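Local structure of sensor protein DivL (Caulobacter crescentus, 4Q20) at residues R210-G213 / G218-L221; Y49-P54 / R91-V96; L160-E165 / A224-L229; A205-R210 / S247-H252. The protein is required for cell division and growth and phosphorylates the cell-cycle regulator CtrA, its C-terminal part carrying the HisKA and ATPase-like domains of a histidine kinase. All coordinates share one frame; numbering follows the deposited sequence.

Interaction 1: R210-G213 / G218-L221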
# COMPACT_ATOMS: atom_id res chain seq x y z
N ARG A 210 -18.11 -4.96 0.83
CA ARG A 210 -16.75 -4.54 0.49
C ARG A 210 -16.75 -3.21 -0.17
O ARG A 210 -17.48 -3.00 -1.14
CB ARG A 210 -16.12 -5.55 -0.48
CG ARG A 210 -16.30 -6.97 -0.04
CD ARG A 210 -15.63 -7.89 -1.00
NE ARG A 210 -15.85 -9.28 -0.64
CZ ARG A 210 -14.99 -10.25 -0.90
NH1 ARG A 210 -13.84 -9.98 -1.52
NH2 ARG A 210 -15.26 -11.50 -0.55
N PHE A 211 -15.88 -2.31 0.33
CA PHE A 211 -15.68 -0.96 -0.22
C PHE A 211 -17.01 -0.19 -0.39
O PHE A 211 -17.26 0.41 -1.46
CB PHE A 211 -14.93 -1.04 -1.57
CG PHE A 211 -13.64 -1.81 -1.55
CD1 PHE A 211 -12.54 -1.34 -0.83
CD2 PHE A 211 -13.48 -2.96 -2.32
CE1 PHE A 211 -11.32 -2.03 -0.86
CE2 PHE A 211 -12.26 -3.63 -2.36
CZ PHE A 211 -11.20 -3.17 -1.62
N VAL A 212 -17.85 -0.20 0.68
CA VAL A 212 -19.13 0.51 0.73
C VAL A 212 -18.84 2.01 1.01
O VAL A 212 -18.03 2.35 1.89
CB VAL A 212 -20.14 -0.13 1.72
CG1 VAL A 212 -19.73 0.05 3.18
CG2 VAL A 212 -21.55 0.37 1.48
N GLY A 213 -19.47 2.88 0.21
CA GLY A 213 -19.32 4.33 0.28
C GLY A 213 -19.89 4.98 1.53
O GLY A 213 -21.11 5.14 1.64
N GLY A 218 -14.37 5.69 4.83
CA GLY A 218 -14.56 4.32 4.35
C GLY A 218 -13.96 3.20 5.19
O GLY A 218 -12.76 3.26 5.52
N PRO A 219 -14.74 2.13 5.49
CA PRO A 219 -14.18 0.98 6.25
C PRO A 219 -13.38 -0.02 5.38
O PRO A 219 -12.76 -0.94 5.93
CB PRO A 219 -15.42 0.31 6.84
CG PRO A 219 -16.50 0.59 5.86
CD PRO A 219 -16.17 1.90 5.16
N GLY A 220 -13.44 0.17 4.05
CA GLY A 220 -12.80 -0.66 3.04
C GLY A 220 -13.28 -2.09 3.09
O GLY A 220 -14.46 -2.37 2.85
N LEU A 221 -12.35 -2.99 3.46
CA LEU A 221 -12.63 -4.43 3.62
C LEU A 221 -12.78 -4.85 5.10
O LEU A 221 -13.19 -5.98 5.38
CB LEU A 221 -11.54 -5.27 2.94
CG LEU A 221 -11.55 -5.28 1.42
CD1 LEU A 221 -10.32 -5.91 0.91
CD2 LEU A 221 -12.75 -6.00 0.87
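The segments come closest at Phe211 and Gly220, whose CA atoms are 4.4 Å apart, and one backbone hydrogen bond runs from Phe211 N to Gly220 O at 2.9 Å. Neither segment is a strand, and the pairing does not extend into a sheet: Phe211 has left-handed backbone angles (phi 52°), and Gly220 has phi 60° with psi -113°, a combination readily open to glycine. The rest of the contact is made mostly by side chains. Both segments belong to the loop between helix 201-204 and helix 222-232, the region that forms the ATP lid in GHKL ATPases; by sequence, Arg210 and Phe211 fit the end of the F box that begins at Phe208, and the Gly-Pro-Gly-Leu run the glycine-rich G box that leads into the next helix. Among the side chains, Leu221 does most of the work. Its CG lies 4.2 Å from the centroid of the Phe211 ring in an off-centre CH-pi contact, and CD2 stands over the same face, displaced toward the rim. That methyl also meets Arg210 CB at 3.7 Å, and it follows the arginine's extended chain through CG to CD. The guanidinium group of Arg210 is carried onward to a salt bridge with Asp103 on helix 73-103, a helix that Leu221 touches as well. Phe211, for its part, reaches across to helix 26-66, packing on Asn46 and Val47. At the other end the contact is thinner, with Val212 CG1 4.2 Å from Pro219 CG and the Val212 carbonyl oxygen facing Pro219 CD.

Interaction 2: Y49-P54 / R91-V96; sequences YELRTP and RSIDDV
Next to Glu50, which faces Ser92, the carbonyl oxygen Tyr49 O is gripped twice by the same threonine: Thr53 OG1 donates to it at 2.8 Å and Thr53 N at 3.1 Å, the two arriving from opposite faces of the carbonyl plane. The hydroxyl thereby comes to rest over the centre of the Tyr49 ring, 3.4 Å above its plane. Tyr49, autophosphorylated in the working protein but unmodified here, stands on helix 26-66 with CG opposite the backbone N (chi1 179°) and takes no part in the contact with 91-96. Just beyond, the helix is kinked at Pro54, which has no N-H to bond to the preceding turn.

Both helices are part of the HisKA domain, the helical hairpin that pairs with a second subunit as a four-helix bundle. Across the hairpin, Glu50 and Ser92 face each other directly. Glu50 OE2 stands 3.5 Å from Ser92 OG, too loose for a hydrogen bond, and the serine hydroxyl is instead bonded to Gln88 O one turn back in its own helix. Glu50 also packs on Phe211 of the ATP-lid loop. On the neighbouring flank Leu51 CD2 meets Ile93 CG1 at 4.1 Å, the two side chains crossing at about a right angle, and both lean on Val47 of the second subunit. Within the pair of segments, hydrogen bonding is thus spent along each helix, and cohesion between them rests on the Leu51-Ile93 contact, while Glu50 lies beside the serine hydroxyl without bonding it and holds OE2 5.3 Å from the like-charged Asp95 OD2.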
# COMPACT_ATOMS: atom_id res chain seq x y z
N TYR A 49 -7.49 3.63 -3.73
CA TYR A 49 -7.99 4.73 -2.90
C TYR A 49 -7.45 4.54 -1.46
O TYR A 49 -6.95 5.47 -0.85
CB TYR A 49 -9.53 4.80 -2.96
CG TYR A 49 -10.10 5.91 -2.11
CD1 TYR A 49 -10.19 7.21 -2.60
CD2 TYR A 49 -10.50 5.67 -0.79
CE1 TYR A 49 -10.66 8.25 -1.79
CE2 TYR A 49 -10.95 6.71 0.03
CZ TYR A 49 -11.04 8.00 -0.48
OH TYR A 49 -11.53 9.01 0.32
N GLU A 50 -7.53 3.32 -0.97
CA GLU A 50 -7.04 2.92 0.35
C GLU A 50 -5.51 3.00 0.48
O GLU A 50 -5.01 3.00 1.58
CB GLU A 50 -7.47 1.48 0.64
CG GLU A 50 -8.94 1.28 0.99
CD GLU A 50 -9.16 -0.07 1.64
OE1 GLU A 50 -8.76 -1.10 1.04
OE2 GLU A 50 -9.64 -0.10 2.79
N LEU A 51 -4.76 3.02 -0.62
CA LEU A 51 -3.31 3.14 -0.52
C LEU A 51 -2.88 4.59 -0.52
O LEU A 51 -2.02 4.97 0.26
CB LEU A 51 -2.58 2.41 -1.66
CG LEU A 51 -2.83 0.89 -1.84
CD1 LEU A 51 -1.96 0.35 -2.95
CD2 LEU A 51 -2.61 0.11 -0.54
N ARG A 52 -3.50 5.40 -1.39
CA ARG A 52 -3.18 6.81 -1.64
C ARG A 52 -3.72 7.80 -0.58
O ARG A 52 -3.09 8.83 -0.35
CB ARG A 52 -3.68 7.23 -3.03
CG ARG A 52 -2.88 6.68 -4.23
CD ARG A 52 -3.42 7.20 -5.58
NE ARG A 52 -4.77 6.68 -5.85
CZ ARG A 52 -5.92 7.32 -5.60
NH1 ARG A 52 -5.91 8.55 -5.11
NH2 ARG A 52 -7.09 6.73 -5.85
N THR A 53 -4.87 7.52 0.04
CA THR A 53 -5.43 8.43 1.06
C THR A 53 -4.54 8.45 2.36
O THR A 53 -4.08 9.53 2.70
CB THR A 53 -6.90 8.08 1.34
OG1 THR A 53 -7.61 8.05 0.10
CG2 THR A 53 -7.55 9.06 2.29
N PRO A 54 -4.23 7.32 3.06
CA PRO A 54 -3.33 7.41 4.21
C PRO A 54 -1.94 7.93 3.83
O PRO A 54 -1.28 8.54 4.65
CB PRO A 54 -3.24 5.96 4.72
CG PRO A 54 -4.38 5.28 4.15
CD PRO A 54 -4.66 5.92 2.84
N ARG A 91 -3.24 -2.07 7.89
CA ARG A 91 -4.49 -2.82 8.07
C ARG A 91 -5.22 -3.04 6.75
O ARG A 91 -5.69 -4.15 6.52
CB ARG A 91 -5.43 -2.13 9.04
CG ARG A 91 -4.91 -2.13 10.45
CD ARG A 91 -6.05 -1.80 11.37
NE ARG A 91 -5.57 -1.14 12.58
CZ ARG A 91 -5.60 0.18 12.77
NH1 ARG A 91 -6.09 0.99 11.83
NH2 ARG A 91 -5.15 0.69 13.91
N SER A 92 -5.27 -2.03 5.88
CA SER A 92 -5.89 -2.16 4.57
C SER A 92 -5.20 -3.25 3.73
O SER A 92 -5.90 -4.05 3.12
CB SER A 92 -5.88 -0.83 3.82
OG SER A 92 -6.59 0.17 4.54
N ILE A 93 -3.85 -3.30 3.74
CA ILE A 93 -3.07 -4.33 3.02
C ILE A 93 -3.35 -5.74 3.64
O ILE A 93 -3.60 -6.70 2.90
CB ILE A 93 -1.56 -4.00 3.00
CG1 ILE A 93 -1.31 -2.68 2.21
CG2 ILE A 93 -0.77 -5.18 2.40
CD1 ILE A 93 0.15 -2.18 2.28
N ASP A 94 -3.35 -5.83 4.98
CA ASP A 94 -3.66 -7.09 5.65
C ASP A 94 -5.08 -7.55 5.31
O ASP A 94 -5.27 -8.74 5.04
CB ASP A 94 -3.49 -7.00 7.17
CG ASP A 94 -2.07 -7.03 7.69
OD1 ASP A 94 -1.14 -7.40 6.91
OD2 ASP A 94 -1.87 -6.69 8.88
N ASP A 95 -6.05 -6.63 5.23
CA ASP A 95 -7.43 -6.92 4.86
C ASP A 95 -7.55 -7.47 3.45
O ASP A 95 -8.32 -8.42 3.28
CB ASP A 95 -8.32 -5.68 4.96
CG ASP A 95 -8.51 -5.06 6.34
OD1 ASP A 95 -8.04 -5.68 7.35
OD2 ASP A 95 -9.05 -3.92 6.41
N VAL A 96 -6.80 -6.89 2.46
CA VAL A 96 -6.84 -7.34 1.08
C VAL A 96 -6.29 -8.77 0.98
O VAL A 96 -6.89 -9.59 0.31
CB VAL A 96 -6.20 -6.41 0.01
CG1 VAL A 96 -6.99 -5.13 -0.19
CG2 VAL A 96 -4.73 -6.11 0.24

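Interaction 3: L160-E165 / A224-L229; sequences LDHLVE and ALVKAL
Val226 points one of its two methyls, CG2, at the base of His162, meeting His162 CB at 3.6 Å, while the same methyl and CG1 each lie 3.9 Å from Leu163 CD2. With CG1 opposite the backbone N (chi1 163°), the branches spread so that both can share the leucine methyl. The Leu163 and Val226 side chains approach aslant rather than end on. Farther out, the imidazole of His162 leans past Leu225, its CE1 atom 3.7 Å from Leu225 CD2. The short helical segments 160-165 and 224-229 run roughly antiparallel, at 148°, with a closest axis approach of 9.5 Å. Helix 153-170 is the one that carries the N box in histidine-kinase ATPase domains, and helix 222-232 follows the ATP lid, so the contact lies in the helical layer of the GHKL fold. Leu225 continues onto helix 73-103, where it touches Asp95 and Met99. Both nitrogens of the His162 ring are engaged outside this pair: ND1 with Gln158 O one turn earlier, NE2 with Asp95 OD1. Two acceptors on one imidazole would favour its protonated form, so that a buried, probably charged hydrogen bond ties the ATPase-like domain to the HisKA helix beside an otherwise apolar seam.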
# COMPACT_ATOMS: atom_id res chain seq x y z
N LEU A 160 -12.15 -7.68 16.58
CA LEU A 160 -12.32 -6.58 17.54
C LEU A 160 -11.54 -5.34 17.13
O LEU A 160 -12.09 -4.23 17.22
CB LEU A 160 -11.91 -7.02 18.94
CG LEU A 160 -12.75 -8.16 19.54
CD1 LEU A 160 -12.17 -8.57 20.86
CD2 LEU A 160 -14.25 -7.76 19.69
N ASP A 161 -10.33 -5.52 16.61
CA ASP A 161 -9.52 -4.40 16.15
C ASP A 161 -10.24 -3.60 15.06
O ASP A 161 -10.28 -2.37 15.15
CB ASP A 161 -8.16 -4.89 15.65
CG ASP A 161 -7.12 -5.08 16.73
OD1 ASP A 161 -7.38 -4.68 17.90
OD2 ASP A 161 -6.01 -5.60 16.40
N HIS A 162 -10.84 -4.30 14.08
CA HIS A 162 -11.55 -3.67 12.97
C HIS A 162 -12.75 -2.91 13.47
O HIS A 162 -12.97 -1.79 13.00
CB HIS A 162 -11.97 -4.69 11.92
CG HIS A 162 -10.84 -5.02 11.01
ND1 HIS A 162 -10.04 -6.13 11.24
CD2 HIS A 162 -10.33 -4.32 9.98
CE1 HIS A 162 -9.11 -6.08 10.31
NE2 HIS A 162 -9.25 -5.01 9.53
N LEU A 163 -13.50 -3.49 14.44
CA LEU A 163 -14.68 -2.86 15.02
C LEU A 163 -14.33 -1.63 15.87
O LEU A 163 -15.04 -0.63 15.77
CB LEU A 163 -15.49 -3.87 15.85
CG LEU A 163 -16.21 -4.97 15.05
CD1 LEU A 163 -17.01 -5.87 15.96
CD2 LEU A 163 -17.07 -4.40 13.93
N VAL A 164 -13.22 -1.67 16.65
CA VAL A 164 -12.76 -0.55 17.48
C VAL A 164 -12.25 0.63 16.61
O VAL A 164 -12.56 1.79 16.92
CB VAL A 164 -11.67 -1.00 18.48
CG1 VAL A 164 -11.03 0.18 19.20
CG2 VAL A 164 -12.24 -2.00 19.48
N GLU A 165 -11.49 0.35 15.54
CA GLU A 165 -10.96 1.41 14.69
C GLU A 165 -12.08 2.04 13.87
O GLU A 165 -12.07 3.26 13.68
CB GLU A 165 -9.80 0.92 13.79
CG GLU A 165 -8.49 0.76 14.55
CD GLU A 165 -7.84 2.00 15.16
OE1 GLU A 165 -8.28 3.14 14.86
OE2 GLU A 165 -6.86 1.83 15.93
N ALA A 224 -16.32 -6.25 6.07
CA ALA A 224 -16.57 -7.47 5.29
C ALA A 224 -15.77 -8.61 5.88
O ALA A 224 -16.26 -9.73 5.91
CB ALA A 224 -16.23 -7.27 3.83
N LEU A 225 -14.59 -8.29 6.41
CA LEU A 225 -13.65 -9.20 7.08
C LEU A 225 -14.21 -9.63 8.43
O LEU A 225 -14.20 -10.81 8.73
CB LEU A 225 -12.28 -8.52 7.24
CG LEU A 225 -11.08 -9.41 7.43
CD1 LEU A 225 -10.89 -10.36 6.21
CD2 LEU A 225 -9.86 -8.58 7.63
N VAL A 226 -14.74 -8.69 9.22
CA VAL A 226 -15.43 -8.95 10.49
C VAL A 226 -16.53 -10.00 10.26
O VAL A 226 -16.57 -11.02 10.94
CB VAL A 226 -16.02 -7.63 11.09
CG1 VAL A 226 -17.08 -7.90 12.15
CG2 VAL A 226 -14.91 -6.73 11.64
N LYS A 227 -17.41 -9.76 9.27
CA LYS A 227 -18.51 -10.65 8.91
C LYS A 227 -17.99 -12.03 8.52
O LYS A 227 -18.50 -13.01 9.04
CB LYS A 227 -19.33 -10.05 7.77
CG LYS A 227 -20.54 -10.92 7.43
CD LYS A 227 -21.45 -10.27 6.45
CE LYS A 227 -22.33 -11.29 5.78
NZ LYS A 227 -23.43 -10.63 5.05
N ALA A 228 -16.97 -12.10 7.64
CA ALA A 228 -16.38 -13.34 7.13
C ALA A 228 -15.69 -14.15 8.24
O ALA A 228 -15.81 -15.37 8.26
CB ALA A 228 -15.40 -13.05 5.99
N LEU A 229 -14.99 -13.48 9.15
CA LEU A 229 -14.29 -14.14 10.27
C LEU A 229 -15.26 -14.69 11.30
O LEU A 229 -15.08 -15.82 11.74
CB LEU A 229 -13.31 -13.18 10.95
CG LEU A 229 -12.06 -12.79 10.17
CD1 LEU A 229 -11.23 -11.77 10.97
CD2 LEU A 229 -11.25 -14.01 9.76

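Interaction 4: A205-R210 / S247-H252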
# COMPACT_ATOMS: atom_id res chain seq x y z
N ALA A 205 -28.01 -1.29 5.42
CA ALA A 205 -28.24 -2.60 4.78
C ALA A 205 -26.98 -3.15 4.09
O ALA A 205 -26.87 -4.36 3.90
CB ALA A 205 -29.38 -2.50 3.77
N HIS A 206 -26.06 -2.25 3.70
CA HIS A 206 -24.83 -2.57 2.98
C HIS A 206 -23.58 -2.35 3.84
O HIS A 206 -22.47 -2.28 3.30
CB HIS A 206 -24.75 -1.70 1.71
CG HIS A 206 -25.96 -1.78 0.84
ND1 HIS A 206 -26.21 -2.90 0.05
CD2 HIS A 206 -26.97 -0.90 0.67
CE1 HIS A 206 -27.36 -2.65 -0.57
NE2 HIS A 206 -27.85 -1.46 -0.22
N ILE A 207 -23.74 -2.25 5.16
CA ILE A 207 -22.63 -1.91 6.04
C ILE A 207 -21.48 -2.94 5.98
O ILE A 207 -20.32 -2.53 6.06
CB ILE A 207 -23.11 -1.59 7.50
CG1 ILE A 207 -22.05 -0.83 8.32
CG2 ILE A 207 -23.63 -2.81 8.24
CD1 ILE A 207 -21.76 0.64 7.86
N PHE A 208 -21.79 -4.24 5.75
CA PHE A 208 -20.80 -5.33 5.70
C PHE A 208 -20.38 -5.69 4.26
O PHE A 208 -19.73 -6.72 4.05
CB PHE A 208 -21.34 -6.57 6.45
CG PHE A 208 -21.65 -6.31 7.91
CD1 PHE A 208 -20.62 -6.10 8.83
CD2 PHE A 208 -22.96 -6.25 8.36
CE1 PHE A 208 -20.91 -5.83 10.18
CE2 PHE A 208 -23.25 -6.03 9.71
CZ PHE A 208 -22.22 -5.80 10.60
N ASP A 209 -20.69 -4.81 3.29
CA ASP A 209 -20.28 -4.97 1.89
C ASP A 209 -18.91 -4.35 1.70
O ASP A 209 -18.58 -3.36 2.35
CB ASP A 209 -21.28 -4.30 0.92
CG ASP A 209 -22.73 -4.79 0.96
OD1 ASP A 209 -23.05 -5.70 1.78
OD2 ASP A 209 -23.55 -4.27 0.16
N ARG A 210 -18.11 -4.96 0.83
CA ARG A 210 -16.75 -4.54 0.49
C ARG A 210 -16.75 -3.21 -0.17
O ARG A 210 -17.48 -3.00 -1.14
CB ARG A 210 -16.12 -5.55 -0.48
CG ARG A 210 -16.30 -6.97 -0.04
CD ARG A 210 -15.63 -7.89 -1.00
NE ARG A 210 -15.85 -9.28 -0.64
CZ ARG A 210 -14.99 -10.25 -0.90
NH1 ARG A 210 -13.84 -9.98 -1.52
NH2 ARG A 210 -15.26 -11.50 -0.55
N SER A 247 -23.89 3.91 17.45
CA SER A 247 -23.91 2.63 16.73
C SER A 247 -23.43 1.48 17.61
O SER A 247 -22.57 1.67 18.47
CB SER A 247 -22.99 2.69 15.50
OG SER A 247 -23.26 3.78 14.63
N THR A 248 -23.93 0.28 17.36
CA THR A 248 -23.49 -0.93 18.05
C THR A 248 -23.33 -2.02 17.04
O THR A 248 -24.25 -2.29 16.27
CB THR A 248 -24.44 -1.36 19.19
OG1 THR A 248 -24.82 -0.20 19.93
CG2 THR A 248 -23.81 -2.41 20.13
N PHE A 249 -22.15 -2.66 17.05
CA PHE A 249 -21.81 -3.81 16.23
C PHE A 249 -21.72 -5.01 17.15
O PHE A 249 -20.96 -5.00 18.12
CB PHE A 249 -20.48 -3.59 15.47
CG PHE A 249 -20.59 -2.72 14.25
CD1 PHE A 249 -20.47 -1.34 14.34
CD2 PHE A 249 -20.86 -3.28 12.99
CE1 PHE A 249 -20.59 -0.52 13.20
CE2 PHE A 249 -20.98 -2.46 11.86
CZ PHE A 249 -20.84 -1.09 11.96
N THR A 250 -22.51 -6.03 16.89
CA THR A 250 -22.51 -7.24 17.71
C THR A 250 -22.01 -8.43 16.91
O THR A 250 -22.41 -8.61 15.75
CB THR A 250 -23.93 -7.55 18.25
OG1 THR A 250 -24.58 -6.34 18.69
CG2 THR A 250 -23.92 -8.59 19.38
N CYS A 251 -21.21 -9.28 17.55
CA CYS A 251 -20.73 -10.57 17.04
C CYS A 251 -21.47 -11.61 17.82
O CYS A 251 -21.33 -11.67 19.03
CB CYS A 251 -19.22 -10.73 17.20
SG CYS A 251 -18.25 -9.43 16.41
N HIS A 252 -22.28 -12.40 17.15
CA HIS A 252 -23.00 -13.45 17.82
C HIS A 252 -22.25 -14.72 17.59
O HIS A 252 -22.12 -15.16 16.44
CB HIS A 252 -24.44 -13.51 17.31
CG HIS A 252 -25.23 -12.28 17.60
ND1 HIS A 252 -26.14 -12.24 18.64
CD2 HIS A 252 -25.22 -11.08 16.97
CE1 HIS A 252 -26.66 -11.03 18.61
NE2 HIS A 252 -26.14 -10.29 17.63
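Two phenylalanine rings with planes 85° apart, those of Phe208 and Phe249, meet obliquely here, their centroids separated by 5.8 Å. The site belongs to the alpha/beta sandwich of the GHKL ATPase fold: Phe249 projects from strand 247-254, which lies between strands 187-194 and 236-241 of the mixed sheet, toward the loop that begins the ATP lid. Phe208 CZ approaches Phe249 CD2 to 3.7 Å, and the two side chains lie alongside, pointing opposite ways. At the rim of the Phe249 ring, Ile207 CG1 lies in the ring plane, 3.8 Å from Phe249 CZ. That approach follows from CG1 standing opposite the backbone N (chi1 -162°), which leaves CG2 over a face of the Phe208 ring, so one isoleucine serves both aromatics. Leu239 of strand 236-241 touches Ile207 and Phe249, and Leu163 of helix 153-170 adds to the packing around Phe249. Ile207 and Phe208 are the middle residues of a type I beta turn from His206 to Asp209. Side chains close the turn a second time: His206 ND1 donates in its ring plane to the syn side of Asp209 OD2, at 3.0 Å, in a bent bond about 30° out of the carboxylate plane.

Overall arrangement
Along the chain the HisKA hairpin of interaction 2 comes first and closes before the others open; the remaining three intertwine within the ATPase-like domain. Interaction 1 is nested in the loop closed by interaction 3, and interactions 3 and 4 alternate their segments, with centres about 9 Å apart, touching where Leu163 meets Phe249 and Cys251 and Phe208 meets Ala224 and Lys227. Interactions 1 and 4 share Arg210 at the root of the lid. Interaction 1 reaches interaction 2 through Glu50 and Leu221, their centres about 10 Å apart, whereas interactions 2 and 4 do not touch. The lid bridges the sheet and the phosphoacceptor-type helices, and Arg91-Glu165 and Asp95-His162 add further links between the domains.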